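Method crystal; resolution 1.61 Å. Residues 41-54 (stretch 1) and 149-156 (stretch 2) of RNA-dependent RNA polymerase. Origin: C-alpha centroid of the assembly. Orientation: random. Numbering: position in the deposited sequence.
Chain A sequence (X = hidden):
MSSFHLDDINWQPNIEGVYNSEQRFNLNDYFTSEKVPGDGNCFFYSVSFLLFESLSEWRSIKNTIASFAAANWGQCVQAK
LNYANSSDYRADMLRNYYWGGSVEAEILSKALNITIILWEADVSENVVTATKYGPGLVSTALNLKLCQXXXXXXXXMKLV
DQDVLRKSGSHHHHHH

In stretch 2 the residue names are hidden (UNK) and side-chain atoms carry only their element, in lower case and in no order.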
# COMPACT_ATOMS: atom_id res chain seq x y z
N ASN A 41 12.69 3.22 3.24
CA ASN A 41 11.75 4.10 2.57
C ASN A 41 10.98 3.44 1.41
O ASN A 41 10.28 4.14 0.70
CB ASN A 41 12.50 5.32 2.02
CG ASN A 41 13.29 6.02 3.11
OD1 ASN A 41 12.85 6.12 4.24
ND2 ASN A 41 14.50 6.53 2.77
N CYS A 42 11.20 2.13 1.16
CA CYS A 42 10.73 1.49 -0.06
C CYS A 42 9.20 1.56 -0.25
O CYS A 42 8.76 1.63 -1.40
CB CYS A 42 11.18 0.03 -0.13
SG CYS A 42 10.61 -0.99 1.26
N PHE A 43 8.39 1.58 0.83
CA PHE A 43 6.95 1.72 0.66
C PHE A 43 6.67 3.05 -0.02
O PHE A 43 5.91 3.10 -1.00
CB PHE A 43 6.26 1.64 2.04
CG PHE A 43 4.79 1.92 1.98
CD1 PHE A 43 3.88 0.87 1.89
CD2 PHE A 43 4.32 3.23 1.94
CE1 PHE A 43 2.51 1.12 1.80
CE2 PHE A 43 2.93 3.49 1.83
CZ PHE A 43 2.04 2.41 1.77
N PHE A 44 7.39 4.09 0.40
CA PHE A 44 7.18 5.43 -0.11
C PHE A 44 7.80 5.61 -1.47
O PHE A 44 7.24 6.31 -2.30
CB PHE A 44 7.70 6.46 0.92
CG PHE A 44 7.08 6.23 2.33
CD1 PHE A 44 5.74 6.61 2.59
CD2 PHE A 44 7.79 5.48 3.28
CE1 PHE A 44 5.19 6.35 3.86
CE2 PHE A 44 7.25 5.19 4.51
CZ PHE A 44 5.94 5.60 4.80
N TYR A 45 8.95 4.96 -1.73
CA TYR A 45 9.49 4.94 -3.09
C TYR A 45 8.48 4.31 -4.03
O TYR A 45 8.31 4.76 -5.17
CB TYR A 45 10.75 4.09 -3.18
CG TYR A 45 11.97 4.63 -2.44
CD1 TYR A 45 12.05 5.98 -2.03
CD2 TYR A 45 12.95 3.74 -2.02
CE1 TYR A 45 13.20 6.46 -1.31
CE2 TYR A 45 14.04 4.18 -1.28
CZ TYR A 45 14.15 5.53 -0.93
OH TYR A 45 15.24 5.95 -0.20
N SER A 46 7.86 3.22 -3.57
CA SER A 46 6.99 2.45 -4.44
C SER A 46 5.75 3.24 -4.80
O SER A 46 5.33 3.26 -5.98
CB SER A 46 6.63 1.14 -3.76
OG SER A 46 7.75 0.29 -3.69
N VAL A 47 5.12 3.86 -3.79
CA VAL A 47 3.94 4.69 -4.04
C VAL A 47 4.31 5.87 -4.94
O VAL A 47 3.60 6.17 -5.91
CB VAL A 47 3.35 5.16 -2.71
CG1 VAL A 47 2.32 6.29 -2.97
CG2 VAL A 47 2.72 3.94 -2.08
N SER A 48 5.48 6.49 -4.68
CA SER A 48 5.89 7.60 -5.53
C SER A 48 6.08 7.11 -6.98
O SER A 48 5.68 7.78 -7.93
CB SER A 48 7.19 8.23 -5.01
OG SER A 48 7.59 9.36 -5.78
N PHE A 49 6.70 5.94 -7.15
CA PHE A 49 6.90 5.44 -8.51
C PHE A 49 5.57 5.30 -9.24
O PHE A 49 5.47 5.66 -10.43
CB PHE A 49 7.61 4.08 -8.51
CG PHE A 49 7.91 3.60 -9.94
CD1 PHE A 49 8.92 4.18 -10.67
CD2 PHE A 49 7.08 2.67 -10.55
CE1 PHE A 49 9.20 3.78 -12.00
CE2 PHE A 49 7.34 2.27 -11.87
CZ PHE A 49 8.40 2.83 -12.57
N LEU A 50 4.57 4.75 -8.55
CA LEU A 50 3.28 4.49 -9.20
C LEU A 50 2.50 5.77 -9.45
O LEU A 50 1.73 5.83 -10.43
CB LEU A 50 2.47 3.53 -8.37
CG LEU A 50 3.07 2.11 -8.38
CD1 LEU A 50 2.33 1.26 -7.41
CD2 LEU A 50 2.99 1.45 -9.80
N LEU A 51 2.66 6.80 -8.62
CA LEU A 51 1.92 8.04 -8.86
C LEU A 51 2.62 8.97 -9.84
O LEU A 51 1.94 9.62 -10.65
CB LEU A 51 1.69 8.79 -7.56
CG LEU A 51 0.89 8.04 -6.53
CD1 LEU A 51 0.90 8.84 -5.22
CD2 LEU A 51 -0.61 7.85 -7.02
N PHE A 52 3.96 9.01 -9.84
CA PHE A 52 4.72 10.01 -10.58
C PHE A 52 5.71 9.45 -11.59
O PHE A 52 6.34 10.24 -12.29
CB PHE A 52 5.51 10.91 -9.60
CG PHE A 52 4.63 11.64 -8.61
CD1 PHE A 52 3.97 12.80 -8.97
CD2 PHE A 52 4.44 11.15 -7.33
CE1 PHE A 52 3.12 13.44 -8.05
CE2 PHE A 52 3.60 11.82 -6.39
CZ PHE A 52 2.95 12.93 -6.77
N GLU A 53 5.91 8.13 -11.65
CA GLU A 53 6.95 7.50 -12.47
C GLU A 53 8.32 8.03 -12.08
O GLU A 53 9.22 8.17 -12.91
CB GLU A 53 6.69 7.67 -13.97
CG GLU A 53 5.39 7.02 -14.45
CD GLU A 53 5.45 5.48 -14.61
OE1 GLU A 53 4.38 4.84 -14.51
OE2 GLU A 53 6.54 4.89 -14.84
N SER A 54 8.47 8.34 -10.80
CA SER A 54 9.70 8.88 -10.27
C SER A 54 9.69 8.59 -8.78
O SER A 54 8.63 8.44 -8.18
CB SER A 54 9.79 10.38 -10.53
OG SER A 54 10.74 10.99 -9.67
N UNK A 149 10.19 -8.93 3.11
CA UNK A 149 10.43 -7.72 3.83
C UNK A 149 10.59 -6.47 2.99
O UNK A 149 10.77 -5.39 3.56
N UNK A 150 10.52 -6.57 1.67
CA UNK A 150 10.65 -5.39 0.85
C UNK A 150 9.36 -5.16 0.06
O UNK A 150 8.53 -6.06 -0.08
n UNK A 150 13.90 -6.58 0.99
c UNK A 150 11.87 -5.51 -0.08
n UNK A 150 14.99 -4.91 1.78
c UNK A 150 13.86 -4.40 1.18
c UNK A 150 13.17 -5.45 0.67
c UNK A 150 14.99 -6.22 1.65
N UNK A 151 9.15 -3.92 -0.31
CA UNK A 151 7.99 -3.51 -1.07
C UNK A 151 8.49 -3.05 -2.42
O UNK A 151 9.47 -2.29 -2.51
c UNK A 151 6.58 -2.99 0.91
c UNK A 151 5.68 -2.07 1.57
c UNK A 151 6.12 -1.77 -1.31
c UNK A 151 7.18 -2.41 -0.36
N UNK A 152 7.83 -3.53 -3.47
CA UNK A 152 8.09 -3.10 -4.82
C UNK A 152 6.77 -2.71 -5.50
O UNK A 152 5.72 -3.29 -5.21
c UNK A 152 8.79 -4.20 -5.62
c UNK A 152 9.97 -4.85 -4.87
c UNK A 152 11.16 -3.90 -4.62
o UNK A 152 12.02 -4.22 -3.74
o UNK A 152 11.25 -2.87 -5.32
N UNK A 153 6.80 -1.72 -6.37
CA UNK A 153 5.60 -1.42 -7.17
C UNK A 153 5.32 -2.51 -8.21
O UNK A 153 6.24 -3.09 -8.76
c UNK A 153 7.97 -0.92 -6.76
c UNK A 153 7.43 0.05 -7.72
c UNK A 153 5.96 -0.08 -7.84
N UNK A 154 4.04 -2.74 -8.50
CA UNK A 154 3.60 -3.59 -9.60
C UNK A 154 2.84 -2.75 -10.60
O UNK A 154 2.12 -1.85 -10.21
c UNK A 154 3.33 -5.63 -8.04
c UNK A 154 4.34 -6.52 -8.79
c UNK A 154 2.65 -4.69 -9.07
c UNK A 154 2.15 -6.42 -7.38
N UNK A 155 2.92 -3.08 -11.90
CA UNK A 155 2.00 -2.50 -12.89
C UNK A 155 1.37 -3.60 -13.71
O UNK A 155 2.01 -4.62 -13.99
c UNK A 155 2.77 -1.51 -13.79
n UNK A 155 3.44 1.95 -13.58
c UNK A 155 3.34 -0.37 -12.92
o UNK A 155 5.02 0.54 -14.38
c UNK A 155 4.00 0.74 -13.70
N UNK A 156 0.11 -3.38 -14.11
CA UNK A 156 -0.58 -4.38 -14.93
C UNK A 156 0.16 -4.56 -16.24
O UNK A 156 0.67 -3.60 -16.82
c UNK A 156 -4.35 -4.14 -14.40
c UNK A 156 -2.94 -4.42 -14.04
c UNK A 156 -2.03 -3.97 -15.18
c UNK A 156 -2.74 -5.89 -13.83
O HOH W 1 1.20 3.53 -12.09

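Position 149 has backbone atoms alone. Its phi of 81° is positive, a region that favours glycine, and no side-chain atom is present: Gly 149.

Position 150 carries one carbon leading to a five-membered ring of three carbons and two nitrogens, which is an imidazole. Contact is slight; its CA lies 4.4 Å from SG of Cys 42. This is His 150.

At position 151 four carbons fork at the first, one arm being two carbons long. That beta-branched pattern is isoleucine, so the residue is Ile 151. Its CA-to-CB bond points toward the helix, and CD1 meets CD1 of Phe 43 at 3.5 Å, near the plane of the ring and at its edge. CB lies 4.1 Å from SG of Cys 42, while the backbone N of Ile 151 donates a weak hydrogen bond to that SG (3.6 Å, 154°).

Position 152 shows three carbons, the third bearing two oxygens, a carboxylate at glutamate length. CB points away from the helix; the closest approach is from its CA, 3.6 Å from OG of Ser 46. This is Glu 152, whose OE1 is hydrogen-bonded elsewhere in the structure.

The three side-chain carbons of position 153 close a ring onto the backbone N, which identifies Pro 153. Its CD sits 3.3 Å from OG of Ser 46, and CB lies 3.7 Å from CG of Leu 50. CG is 3.9 Å from CD2 of Phe 49. The ring nitrogen has no hydrogen to share, and the Ser 46 hydroxyl instead donates to the helix, from OG to O of Cys 42 at 2.8 Å.

Position 154 has four carbons forked at the second, a leucine skeleton, with CB pointing away. Leu 154 touches the helix through its backbone: its O is 3.4 Å from CD2 of Leu 50.

Position 155 has three carbons, the third carrying one oxygen and one nitrogen, an amide of glutamine length. The nitrogen of Gln 155, NE2, donates to OE1 of Glu 53 (3.2 Å, 160°). Water 1 accepts from NE2 of Gln 155 at 3.1 Å and donates to O of Leu 50 at 2.9 Å.

Position 156 has four carbons forked at the second, Leu 156, out of reach of stretch 1.

The contact works by alternation. Helix and strand run nearly parallel (11°, 7.1 Å at closest approach), and 151, 153 and 155 point toward the helix while 152 and 154 point away. Ile 151 and Pro 153 supply apolar packing, and Gln 155 adds polar links near the helix end, within 513 Å² of buried surface.

Stretch 2, residues 149-156: GHIEPLQL
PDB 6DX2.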